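Local coordinates for uncharacterized conserved protein (Staphylococcus epidermidis, PDB 3FRM) that is of unknown function but is probably a member of the GNAT acetyltransferase superfamily, at residues K89-E92 with Q96-V99; E101-E106 with M234-G239. All blocks are in the same frame, centred on the assembly; numbering follows the deposited sequence.

Followed from the N terminus, the chain runs along helix 84-92, turns through three residues and enters strand 96-105. Contact 1 closes that short turn, laying the last turn of the helix against the start of the strand. Contact 2 opens further along the same strand and closes a much longer loop of 127 residues, ending at helix 232-237. The two are therefore in series, neither nested nor crossing, with centres about 26 Å apart. Strand 96-105, lying between strands 221-225 and 241-251 in the sheet, is common to both: its start packs against helix 84-92, its end against helix 232-237. Both contacts also touch the second subunit.

Contact 1: residues K89-E92 with Q96-V99; sequences KIRE and QIGV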
loop_
_atom_site.group_PDB
_atom_site.type_symbol
_atom_site.label_atom_id
_atom_site.label_comp_id
_atom_site.label_asym_id
_atom_site.label_seq_id
_atom_site.Cartn_x
_atom_site.Cartn_y
_atom_site.Cartn_z
ATOM N N LYS A 89 2.580 -25.390 -1.247
ATOM C CA LYS A 89 2.729 -25.953 0.069
ATOM C C LYS A 89 2.451 -24.928 1.200
ATOM O O LYS A 89 1.770 -25.250 2.218
ATOM C CB LYS A 89 4.126 -26.506 0.232
ATOM C CG LYS A 89 4.300 -27.254 1.538
ATOM C CD LYS A 89 4.144 -28.743 1.345
ATOM C CE LYS A 89 2.780 -29.116 0.912
ATOM N NZ LYS A 89 2.884 -30.437 0.275
ATOM N N ILE A 90 3.012 -23.724 1.002
ATOM C CA ILE A 90 2.876 -22.629 1.924
ATOM C C ILE A 90 1.425 -22.342 2.207
ATOM O O ILE A 90 1.032 -22.240 3.380
ATOM C CB ILE A 90 3.608 -21.327 1.421
ATOM C CG1 ILE A 90 5.120 -21.452 1.617
ATOM C CG2 ILE A 90 3.167 -20.115 2.216
ATOM C CD1 ILE A 90 5.933 -20.520 0.748
ATOM N N ARG A 91 0.624 -22.187 1.157
ATOM C CA ARG A 91 -0.819 -22.033 1.349
ATOM C C ARG A 91 -1.420 -23.225 2.092
ATOM O O ARG A 91 -2.133 -23.027 3.029
ATOM C CB ARG A 91 -1.565 -21.779 0.035
ATOM C CG ARG A 91 -1.800 -20.286 -0.201
ATOM C CD ARG A 91 -1.568 -19.881 -1.656
ATOM N NE ARG A 91 -1.906 -21.006 -2.527
ATOM C CZ ARG A 91 -1.267 -21.308 -3.655
ATOM N NH1 ARG A 91 -0.249 -20.544 -4.051
ATOM N NH2 ARG A 91 -1.637 -22.387 -4.360
ATOM N N GLU A 92 -1.076 -24.447 1.721
ATOM C CA GLU A 92 -1.687 -25.667 2.357
ATOM C C GLU A 92 -1.365 -25.792 3.827
ATOM O O GLU A 92 -2.124 -26.391 4.583
ATOM C CB GLU A 92 -1.234 -26.935 1.610
ATOM C CG GLU A 92 -1.660 -28.263 2.190
ATOM C CD GLU A 92 -0.823 -29.446 1.668
ATOM O OE1 GLU A 92 -0.627 -30.417 2.437
ATOM O OE2 GLU A 92 -0.344 -29.412 0.501
ATOM N N GLN A 96 0.340 -17.090 6.209
ATOM C CA GLN A 96 0.047 -15.833 5.565
ATOM C C GLN A 96 1.265 -15.433 4.717
ATOM O O GLN A 96 2.403 -15.450 5.208
ATOM C CB GLN A 96 -0.113 -14.746 6.607
ATOM C CG GLN A 96 -1.041 -14.999 7.808
ATOM C CD GLN A 96 -0.788 -13.942 8.947
ATOM O OE1 GLN A 96 -0.284 -12.822 8.684
ATOM N NE2 GLN A 96 -1.100 -14.311 10.198
ATOM N N ILE A 97 1.031 -15.002 3.483
ATOM C CA ILE A 97 2.113 -14.584 2.590
ATOM C C ILE A 97 2.106 -13.089 2.480
ATOM O O ILE A 97 1.054 -12.517 2.289
ATOM C CB ILE A 97 1.916 -15.172 1.217
ATOM C CG1 ILE A 97 1.810 -16.678 1.367
ATOM C CG2 ILE A 97 3.088 -14.850 0.289
ATOM C CD1 ILE A 97 1.707 -17.448 0.026
ATOM N N GLY A 98 3.255 -12.428 2.595
ATOM C CA GLY A 98 3.278 -11.016 2.350
ATOM C C GLY A 98 4.584 -10.604 1.699
ATOM O O GLY A 98 5.416 -11.445 1.410
ATOM N N VAL A 99 4.764 -9.310 1.481
ATOM C CA VAL A 99 5.949 -8.781 0.842
ATOM C C VAL A 99 6.491 -7.620 1.674
ATOM O O VAL A 99 5.734 -6.719 2.126
ATOM C CB VAL A 99 5.597 -8.323 -0.563
ATOM C CG1 VAL A 99 6.770 -7.573 -1.244
ATOM C CG2 VAL A 99 5.214 -9.536 -1.426
#
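I90, on the last turn of helix 84-92, and I97, near the start of strand 96-105, meet through their methyl and methylene groups. The branch methyl of I90 does the touching: CG2 lies 3.7 Å from I97 CD1 and 3.8 Å from I97 CG1, pressing on the outer part of an extended chain. I97 reaches it because CG1 stands beside its own backbone N and CD1 continues outward (chi2 -176°), a straight arm held out from the strand. The two side chains cross at about a right angle, so few atoms touch. R91 brushes the end of the same arm, with CD 4.4 Å from I97 CD1, using the aliphatic part of a chain whose charged end lies farther off. F76 and F95, with W53 from helix 50-66 and I249 from strand 241-251, also pack on I90, whereas I97 also packs on H201 of the second subunit. Within the helix, K89 NZ and E92 OE2 form a salt bridge of 3.4 Å. The contact between the segments is apolar packing, with no hydrogen bond across it: the branch methyl of I90 supplies a compact apolar surface on the buried side of the helix, and the unbranched CG1-CD1 arm of I97 has the length to reach it.

Contact 2: residues E101-E106 with M234-G239; sequences ELYVIE and MYLRQG. With SO4 (sulfate ion), chain H.
Y103 and L236 meet where helix 232-237 lies over strand 96-105. Y103 contributes the largest buried patch, its ring lifted from the strand with CG beside the backbone N (chi1 -65°), and ring carbon CE1 comes to 3.7 Å from L236 CD2. The two side chains cross obliquely. L236 leaves the helix to one side but brings this methyl back to the ring, an apolar partner for the ring carbons. The pair is shared by the dimer: Y103 also packs on L236 of the second subunit, and L236 on its Y103. Two residues on, I105 also faces the helix. Its CG1 is anti to the backbone N and CD1 prolongs the chain, a straight reach that puts this methyl 3.8 Å from both Q238 O and G239 C. Here it lies against backbone, and G239, having no side chain, leaves it room. G239, with a positive phi (109°) easy for glycine, also ends the helix in a Schellman motif, one bond of which is G239 N to L236 O (2.7 Å). R237 offers its guanidinium edge to a sulfate, probably from the crystallisation liquor, NH1 bonding to O2 at 3.3 Å and NH2 only weakly. G203 N and S206 N hold the same ion at the start of helix 204-216, in and just after a Q-x-x-G-x-G sequence. In GNAT enzymes this is the loop that binds the pyrophosphate of coenzyme A, so the sulfate may mark such a site, set beside a helix packed on the GNAT-type sheet.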
loop_
_atom_site.group_PDB
_atom_site.type_symbol
_atom_site.label_atom_id
_atom_site.label_comp_id
_atom_site.label_asym_id
_atom_site.label_seq_id
_atom_site.Cartn_x
_atom_site.Cartn_y
_atom_site.Cartn_z
ATOM N N GLU A 101 9.006 -4.421 1.466
ATOM C CA GLU A 101 9.538 -3.529 0.428
ATOM C C GLU A 101 10.595 -2.611 1.014
ATOM O O GLU A 101 10.356 -1.960 2.065
ATOM C CB GLU A 101 8.434 -2.638 -0.094
ATOM C CG GLU A 101 7.562 -3.324 -1.087
ATOM C CD GLU A 101 6.238 -2.600 -1.355
ATOM O OE1 GLU A 101 5.513 -3.053 -2.284
ATOM O OE2 GLU A 101 5.925 -1.583 -0.669
ATOM N N LEU A 102 11.756 -2.579 0.370
ATOM C CA LEU A 102 12.802 -1.683 0.801
ATOM C C LEU A 102 12.697 -0.313 0.092
ATOM O O LEU A 102 12.734 -0.253 -1.146
ATOM C CB LEU A 102 14.171 -2.298 0.526
ATOM C CG LEU A 102 15.379 -1.404 0.861
ATOM C CD1 LEU A 102 15.555 -1.249 2.404
ATOM C CD2 LEU A 102 16.678 -1.994 0.228
ATOM N N TYR A 103 12.546 0.763 0.878
ATOM C CA TYR A 103 12.583 2.163 0.362
ATOM C C TYR A 103 13.821 2.925 0.759
ATOM O O TYR A 103 14.334 2.799 1.869
ATOM C CB TYR A 103 11.329 2.957 0.778
ATOM C CG TYR A 103 10.088 2.385 0.155
ATOM C CD1 TYR A 103 9.726 2.707 -1.142
ATOM C CD2 TYR A 103 9.348 1.407 0.809
ATOM C CE1 TYR A 103 8.619 2.142 -1.742
ATOM C CE2 TYR A 103 8.224 0.844 0.227
ATOM C CZ TYR A 103 7.860 1.227 -1.045
ATOM O OH TYR A 103 6.751 0.649 -1.650
ATOM N N VAL A 104 14.301 3.757 -0.157
ATOM C CA VAL A 104 15.533 4.468 0.094
ATOM C C VAL A 104 15.369 5.921 -0.292
ATOM O O VAL A 104 14.634 6.217 -1.217
ATOM C CB VAL A 104 16.680 3.807 -0.704
ATOM C CG1 VAL A 104 16.681 4.287 -2.163
ATOM C CG2 VAL A 104 18.006 4.163 -0.113
ATOM N N ILE A 105 16.059 6.828 0.403
ATOM C CA ILE A 105 16.087 8.224 0.016
ATOM C C ILE A 105 17.407 8.905 0.437
ATOM O O ILE A 105 18.048 8.463 1.382
ATOM C CB ILE A 105 14.860 8.984 0.542
ATOM C CG1 ILE A 105 14.714 10.288 -0.279
ATOM C CG2 ILE A 105 15.005 9.241 2.034
ATOM C CD1 ILE A 105 13.497 11.198 0.037
ATOM N N GLU A 106 17.837 9.943 -0.292
ATOM C CA GLU A 106 19.021 10.778 0.130
ATOM C C GLU A 106 18.592 11.746 1.200
ATOM O O GLU A 106 17.494 12.262 1.091
ATOM C CB GLU A 106 19.668 11.568 -1.049
ATOM C CG GLU A 106 19.276 11.031 -2.428
ATOM C CD GLU A 106 20.421 10.809 -3.465
ATOM O OE1 GLU A 106 20.626 9.620 -3.864
ATOM O OE2 GLU A 106 21.073 11.799 -3.949
HETATM N N MSE A 234 2.566 8.044 2.123
HETATM C CA MSE A 234 3.336 9.167 2.576
HETATM C C MSE A 234 4.790 9.047 2.110
HETATM O O MSE A 234 5.351 9.989 1.545
HETATM C CB MSE A 234 3.244 9.316 4.111
HETATM C CG MSE A 234 3.939 10.590 4.552
HETATM SE SE MSE A 234 4.396 10.647 6.438
HETATM C CE MSE A 234 2.627 10.273 7.288
ATOM N N TYR A 235 5.369 7.863 2.294
ATOM C CA TYR A 235 6.716 7.666 1.799
ATOM C C TYR A 235 6.891 8.051 0.344
ATOM O O TYR A 235 7.837 8.762 0.007
ATOM C CB TYR A 235 7.189 6.257 2.027
ATOM C CG TYR A 235 7.146 5.846 3.483
ATOM C CD1 TYR A 235 7.386 6.786 4.530
ATOM C CD2 TYR A 235 6.886 4.504 3.835
ATOM C CE1 TYR A 235 7.356 6.373 5.907
ATOM C CE2 TYR A 235 6.848 4.123 5.148
ATOM C CZ TYR A 235 7.095 5.053 6.183
ATOM O OH TYR A 235 7.054 4.602 7.473
ATOM N N LEU A 236 5.987 7.594 -0.513
ATOM C CA LEU A 236 6.107 7.846 -1.961
ATOM C C LEU A 236 6.008 9.345 -2.270
ATOM O O LEU A 236 6.901 9.914 -2.898
ATOM C CB LEU A 236 5.026 7.090 -2.729
ATOM C CG LEU A 236 5.059 5.558 -2.724
ATOM C CD1 LEU A 236 4.890 5.115 -4.141
ATOM C CD2 LEU A 236 6.372 5.042 -2.251
ATOM N N ARG A 237 4.933 9.967 -1.805
ATOM C CA ARG A 237 4.719 11.403 -1.956
ATOM C C ARG A 237 5.908 12.177 -1.423
ATOM O O ARG A 237 6.229 13.251 -1.921
ATOM C CB ARG A 237 3.467 11.841 -1.188
ATOM C CG ARG A 237 3.400 13.320 -1.031
ATOM C CD ARG A 237 2.062 13.733 -0.439
ATOM N NE ARG A 237 1.559 12.769 0.529
ATOM C CZ ARG A 237 1.589 12.969 1.842
ATOM N NH1 ARG A 237 2.105 14.111 2.322
ATOM N NH2 ARG A 237 1.105 12.034 2.668
ATOM N N GLN A 238 6.537 11.613 -0.394
ATOM C CA GLN A 238 7.727 12.186 0.192
ATOM C C GLN A 238 9.005 12.032 -0.662
ATOM O O GLN A 238 9.983 12.665 -0.371
ATOM C CB GLN A 238 7.926 11.642 1.609
ATOM C CG GLN A 238 7.642 12.649 2.636
ATOM C CD GLN A 238 7.169 12.087 3.966
ATOM O OE1 GLN A 238 6.557 12.814 4.747
ATOM N NE2 GLN A 238 7.428 10.818 4.231
ATOM N N GLY A 239 9.010 11.175 -1.677
ATOM C CA GLY A 239 10.170 11.040 -2.541
ATOM C C GLY A 239 10.984 9.747 -2.400
ATOM O O GLY A 239 11.994 9.580 -3.108
HETATM S S SO4 H . 2.457 14.876 6.148
HETATM O O1 SO4 H . 3.650 15.267 5.400
HETATM O O2 SO4 H . 2.027 13.628 5.540
HETATM O O3 SO4 H . 2.843 14.737 7.545
HETATM O O4 SO4 H . 1.381 15.853 5.976
#